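Long-range contacts in alpha-l-arabinofuranosidase domain protein (Thermotoga maritima, PDB 4ATW), which catalyses the hydrolysis of terminal alpha-L-arabinofuranoside linkages, probably releasing L-arabinose from plant-derived oligo- and polysaccharides: residues P296-K300 with G439-R445; K58-V62 with F350-N355. All coordinates share one frame; numbering follows the deposited sequence.

Contact 1. Residues P296-K300 with G439-R445; sequences PYDLK and GPDVNAR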
loop_
_atom_site.group_PDB
_atom_site.type_symbol
_atom_site.label_atom_id
_atom_site.label_comp_id
_atom_site.label_asym_id
_atom_site.label_seq_id
_atom_site.Cartn_x
_atom_site.Cartn_y
_atom_site.Cartn_z
ATOM N N PRO A 296 -0.115 16.251 6.996
ATOM C CA PRO A 296 0.996 16.301 7.945
ATOM C C PRO A 296 0.913 15.140 8.913
ATOM O O PRO A 296 0.365 15.258 9.992
ATOM C CB PRO A 296 0.773 17.639 8.630
ATOM C CG PRO A 296 -0.709 17.673 8.759
ATOM C CD PRO A 296 -1.147 17.241 7.377
ATOM N N TYR A 297 1.480 14.016 8.530
ATOM C CA TYR A 297 1.421 12.825 9.369
ATOM C C TYR A 297 2.299 12.917 10.599
ATOM O O TYR A 297 3.426 13.408 10.527
ATOM C CB TYR A 297 1.801 11.581 8.535
ATOM C CG TYR A 297 0.852 11.302 7.374
ATOM C CD1 TYR A 297 -0.448 10.863 7.609
ATOM C CD2 TYR A 297 1.240 11.512 6.057
ATOM C CE1 TYR A 297 -1.341 10.633 6.559
ATOM C CE2 TYR A 297 0.358 11.294 5.010
ATOM C CZ TYR A 297 -0.930 10.849 5.264
ATOM O OH TYR A 297 -1.792 10.588 4.219
ATOM N N ASP A 298 1.765 12.461 11.730
ATOM C CA ASP A 298 2.513 12.451 12.973
ATOM C C ASP A 298 2.625 11.011 13.500
ATOM O O ASP A 298 2.046 10.086 12.914
ATOM C CB ASP A 298 1.855 13.370 14.002
ATOM C CG ASP A 298 0.417 13.021 14.266
ATOM O OD1 ASP A 298 0.128 11.833 14.492
ATOM O OD2 ASP A 298 -0.426 13.938 14.268
ATOM N N LEU A 299 3.371 10.820 14.591
ATOM C CA LEU A 299 3.582 9.487 15.180
ATOM C C LEU A 299 2.304 8.666 15.375
ATOM O O LEU A 299 2.310 7.452 15.178
ATOM C CB LEU A 299 4.308 9.606 16.521
ATOM C CG LEU A 299 4.597 8.272 17.213
ATOM C CD1 LEU A 299 5.562 7.437 16.416
ATOM C CD2 LEU A 299 5.163 8.562 18.576
ATOM N N LYS A 300 1.226 9.330 15.787
ATOM C CA LYS A 300 -0.065 8.688 15.973
ATOM C C LYS A 300 -0.365 7.890 14.711
ATOM O O LYS A 300 -0.590 6.680 14.779
ATOM C CB LYS A 300 -1.142 9.748 16.151
ATOM C CG LYS A 300 -2.564 9.228 16.178
ATOM C CD LYS A 300 -3.590 10.382 16.315
ATOM C CE LYS A 300 -4.077 10.956 14.965
ATOM N NZ LYS A 300 -3.089 11.743 14.182
ATOM N N GLY A 439 8.653 7.969 19.567
ATOM C CA GLY A 439 9.176 9.316 19.658
ATOM C C GLY A 439 8.624 10.081 20.843
ATOM O O GLY A 439 7.854 9.538 21.626
ATOM N N PRO A 440 8.983 11.362 20.988
ATOM C CA PRO A 440 8.527 12.228 22.083
ATOM C C PRO A 440 7.075 12.076 22.573
ATOM O O PRO A 440 6.822 11.673 23.703
ATOM C CB PRO A 440 8.784 13.624 21.534
ATOM C CG PRO A 440 10.040 13.421 20.736
ATOM C CD PRO A 440 9.757 12.136 20.001
ATOM N N ASP A 441 6.124 12.430 21.726
ATOM C CA ASP A 441 4.719 12.327 22.080
ATOM C C ASP A 441 3.945 11.788 20.888
ATOM O O ASP A 441 4.478 11.668 19.788
ATOM C CB ASP A 441 4.157 13.678 22.490
ATOM C CG ASP A 441 4.515 14.772 21.511
ATOM O OD1 ASP A 441 5.728 14.999 21.314
ATOM O OD2 ASP A 441 3.592 15.403 20.948
ATOM N N VAL A 442 2.680 11.465 21.100
ATOM C CA VAL A 442 1.889 10.910 20.023
ATOM C C VAL A 442 1.650 11.913 18.926
ATOM O O VAL A 442 0.826 11.692 18.046
ATOM C CB VAL A 442 0.534 10.405 20.515
ATOM C CG1 VAL A 442 0.742 9.326 21.579
ATOM C CG2 VAL A 442 -0.291 11.568 21.032
ATOM N N ASN A 443 2.359 13.025 18.963
ATOM C CA ASN A 443 2.156 14.002 17.913
ATOM C C ASN A 443 3.444 14.472 17.341
ATOM O O ASN A 443 3.493 15.477 16.623
ATOM C CB ASN A 443 1.352 15.183 18.430
ATOM C CG ASN A 443 -0.095 14.822 18.621
ATOM O OD1 ASN A 443 -0.722 14.245 17.706
ATOM N ND2 ASN A 443 -0.644 15.131 19.801
ATOM N N ALA A 444 4.498 13.739 17.656
ATOM C CA ALA A 444 5.812 14.107 17.161
ATOM C C ALA A 444 5.798 13.901 15.663
ATOM O O ALA A 444 5.008 13.109 15.159
ATOM C CB ALA A 444 6.893 13.240 17.814
ATOM N N ARG A 445 6.655 14.634 14.965
ATOM C CA ARG A 445 6.758 14.527 13.524
ATOM C C ARG A 445 8.122 15.063 13.112
ATOM O O ARG A 445 8.718 15.874 13.822
ATOM C CB ARG A 445 5.611 15.290 12.847
ATOM C CG ARG A 445 5.353 16.680 13.395
ATOM C CD ARG A 445 3.934 17.176 13.072
ATOM N NE ARG A 445 3.573 16.969 11.669
ATOM C CZ ARG A 445 4.249 17.460 10.629
ATOM N NH1 ARG A 445 5.341 18.193 10.824
ATOM N NH2 ARG A 445 3.839 17.214 9.387
#

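Contact 2. Residues K58-V62 with F350-N355; sequences KRIKV and FELIVN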
loop_
_atom_site.group_PDB
_atom_site.type_symbol
_atom_site.label_atom_id
_atom_site.label_comp_id
_atom_site.label_asym_id
_atom_site.label_seq_id
_atom_site.Cartn_x
_atom_site.Cartn_y
_atom_site.Cartn_z
ATOM N N LYS A 58 14.287 3.315 -2.181
ATOM C CA LYS A 58 14.959 2.029 -2.295
ATOM C C LYS A 58 15.165 1.450 -0.893
ATOM O O LYS A 58 15.247 0.222 -0.699
ATOM C CB LYS A 58 16.315 2.177 -2.974
ATOM C CG LYS A 58 16.289 2.814 -4.340
ATOM C CD LYS A 58 17.606 2.548 -5.063
ATOM C CE LYS A 58 17.681 3.235 -6.433
ATOM N NZ LYS A 58 18.898 2.781 -7.198
ATOM N N ARG A 59 15.243 2.341 0.088
ATOM C CA ARG A 59 15.472 1.898 1.447
ATOM C C ARG A 59 14.317 1.102 1.995
ATOM O O ARG A 59 14.496 0.356 2.967
ATOM C CB ARG A 59 15.757 3.080 2.373
ATOM C CG ARG A 59 16.126 2.670 3.799
ATOM C CD ARG A 59 16.317 3.899 4.647
ATOM N NE ARG A 59 17.287 4.782 4.020
ATOM C CZ ARG A 59 17.144 6.098 3.929
ATOM N NH1 ARG A 59 16.058 6.680 4.430
ATOM N NH2 ARG A 59 18.081 6.830 3.327
ATOM N N ILE A 60 13.128 1.263 1.416
ATOM C CA ILE A 60 12.015 0.484 1.914
ATOM C C ILE A 60 11.931 -0.105 0.514
ATOM O O ILE A 60 11.560 0.573 -0.425
ATOM C CB ILE A 60 10.876 1.371 2.369
ATOM C CG1 ILE A 60 10.389 2.220 1.234
ATOM C CG2 ILE A 60 11.345 2.316 3.470
ATOM C CD1 ILE A 60 9.175 3.007 1.668
ATOM N N LYS A 61 12.265 -1.393 0.409
ATOM C CA LYS A 61 12.230 -2.167 -0.830
ATOM C C LYS A 61 10.820 -2.315 -1.375
ATOM O O LYS A 61 10.216 -3.396 -1.248
ATOM C CB LYS A 61 12.675 -3.522 -0.290
ATOM C CG LYS A 61 14.169 -3.673 -0.203
ATOM C CD LYS A 61 14.742 -3.103 1.076
ATOM C CE LYS A 61 14.394 -4.004 2.243
ATOM N NZ LYS A 61 14.832 -5.406 1.976
ATOM N N VAL A 62 10.308 -1.254 -1.995
ATOM C CA VAL A 62 8.964 -1.309 -2.549
ATOM C C VAL A 62 8.854 -2.524 -3.503
ATOM O O VAL A 62 9.700 -2.704 -4.399
ATOM C CB VAL A 62 8.607 0.046 -3.241
ATOM C CG1 VAL A 62 9.735 0.510 -4.115
ATOM C CG2 VAL A 62 7.353 -0.097 -4.051
ATOM N N PHE A 350 7.124 1.781 7.553
ATOM C CA PHE A 350 7.555 0.845 6.539
ATOM C C PHE A 350 9.043 0.544 6.681
ATOM O O PHE A 350 9.454 -0.612 6.572
ATOM C CB PHE A 350 7.279 1.383 5.148
ATOM C CG PHE A 350 5.887 1.148 4.685
ATOM C CD1 PHE A 350 4.835 1.882 5.197
ATOM C CD2 PHE A 350 5.630 0.195 3.712
ATOM C CE1 PHE A 350 3.545 1.667 4.736
ATOM C CE2 PHE A 350 4.331 -0.019 3.246
ATOM C CZ PHE A 350 3.296 0.713 3.756
ATOM N N GLU A 351 9.848 1.575 6.940
ATOM C CA GLU A 351 11.292 1.375 7.080
ATOM C C GLU A 351 11.533 0.254 8.081
ATOM O O GLU A 351 12.362 -0.656 7.861
ATOM C CB GLU A 351 11.987 2.651 7.572
ATOM C CG GLU A 351 13.424 2.743 7.102
ATOM C CD GLU A 351 14.197 3.892 7.739
ATOM O OE1 GLU A 351 13.597 4.958 8.020
ATOM O OE2 GLU A 351 15.422 3.726 7.941
ATOM N N LEU A 352 10.768 0.311 9.171
ATOM C CA LEU A 352 10.900 -0.673 10.226
ATOM C C LEU A 352 10.438 -2.058 9.837
ATOM O O LEU A 352 11.210 -3.016 9.904
ATOM C CB LEU A 352 10.132 -0.224 11.452
ATOM C CG LEU A 352 10.091 -1.227 12.594
ATOM C CD1 LEU A 352 11.479 -1.549 13.047
ATOM C CD2 LEU A 352 9.266 -0.624 13.713
ATOM N N ILE A 353 9.189 -2.185 9.400
ATOM C CA ILE A 353 8.699 -3.521 9.073
ATOM C C ILE A 353 9.242 -4.166 7.826
ATOM O O ILE A 353 9.401 -5.373 7.798
ATOM C CB ILE A 353 7.160 -3.591 8.991
ATOM C CG1 ILE A 353 6.527 -2.912 10.200
ATOM C CG2 ILE A 353 6.734 -5.060 8.993
ATOM C CD1 ILE A 353 6.811 -3.621 11.527
ATOM N N VAL A 354 9.530 -3.396 6.791
ATOM C CA VAL A 354 10.031 -4.038 5.581
ATOM C C VAL A 354 11.457 -4.578 5.735
ATOM O O VAL A 354 11.818 -5.595 5.151
ATOM C CB VAL A 354 9.978 -3.093 4.344
ATOM C CG1 VAL A 354 8.555 -2.676 4.074
ATOM C CG2 VAL A 354 10.873 -1.883 4.555
ATOM N N ASN A 355 12.266 -3.912 6.540
ATOM C CA ASN A 355 13.624 -4.374 6.708
ATOM C C ASN A 355 13.798 -5.366 7.865
ATOM O O ASN A 355 14.884 -5.932 8.051
ATOM C CB ASN A 355 14.529 -3.172 6.887
ATOM C CG ASN A 355 14.651 -2.356 5.627
ATOM O OD1 ASN A 355 15.286 -2.773 4.662
ATOM N ND2 ASN A 355 14.032 -1.179 5.626
#

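Contact 1. Residues P296-K300 with G439-R445
Leu-299 and Lys-300, the first two residues of helix 299-313, turn their backbone N-H groups to the loop 439-445. Leu-299 N donates to Ala-444 O (2.9 Å, 156° at the hydrogen), while Lys-300 N reaches Val-442 O in a weaker bond of 3.3 Å. Leu-299 and Asp-298 are buried here. Leu-299 holds CG trans to its own nitrogen (chi1 -179°), which brings CD2 against the loop backbone at Asp-441 O, 3.4 Å away; the branched apolar chain suits this buried spot, where Phe-474 also meets it. Beside it, the Asp-298 carboxylate binds Lys-300 in a weak salt bridge (OD1 to NZ 3.2 Å) and Arg-287 through OD2.

Toward solvent, Pro-296 and Arg-445 are only partly covered. The long chain of Arg-445 bends at chi3 to run back alongside Pro-296 and the carbonyl of Tyr-297, its guanidinium meeting Pro-296 C at its edge. Asn-443, also on this side, runs beside Asp-298 in the same direction, its amide plane 74° from the carboxylate. Asp-298 is the N-cap: its carboxylate accepts a backbone N-H just inside the helix, a task its short acidic chain suits, and Asp-301 OD2 returns a bond to Asp-298 N, completing a capping box.

Contact 2. Residues K58-V62 with F350-N355
Arg-59 lays its aliphatic CD against the carboxylate of Glu-351, 3.4 Å from OE2. Its charged end goes on past: NE is 4.5 Å from Glu-351 OE2, too far for a salt bridge, and the guanidinium and carboxylate planes are 49° apart. Glu-351 finds its firm partner in Lys-348, one turn earlier in its own helix. The carbonyl of Arg-59 does more, since Asn-355 ND2 gives it a nearly straight hydrogen bond (3.1 Å, 167°). The same nitrogen donates to a lone pair of Glu-351 O at 2.8 Å, and both acceptors lie close to the amide plane; asparagine suits the place because its two N-H bonds fix the amide's rotation and tie loop to helix. The loop joins helix 51-58 to strand 64-67 in what is consistent with a (beta/alpha)8 barrel, and helix 345-355 follows the eighth strand, 321-322, so the contact lies where the ring closes. Next comes Ile-60, a buried apolar wedge: CG2, anti to the carbonyl carbon, rests 3.7 Å from Glu-351 CA, CD1 extends toward Phe-350 CB (4.3 Å), and the side chain faces Val-354, whose methyl position is uncertain. Lys-61, exposed at the centre of an inverse gamma turn, folds its chain toward the helix end beside Asn-355, in a fit that is doubtful in the model.

How the contacts relate
Contacts 1 and 2 have centres 19 Å apart and come no nearer than about 9 Å, atom to atom. Their segments alternate along the chain: 58-62, 296-300, 350-355, then 439-445. Contact 2 joins two parts of the parallel barrel, whereas contact 1 joins a barrel helix to a loop of the mixed beta sheet, built mostly from the chain after the barrel but including strands 4-8 and 11-15. Helix 299-313 links them: it starts in contact 1, and further along Leu-309 packs on Phe-350 and Ile-353 of contact 2's helix. Leu-352 touches Cys-476 on strand 475-481, whose disulfide reaches Cys-306. Helix, disulfide and strand thus join the beta domain to the barrel at separate places.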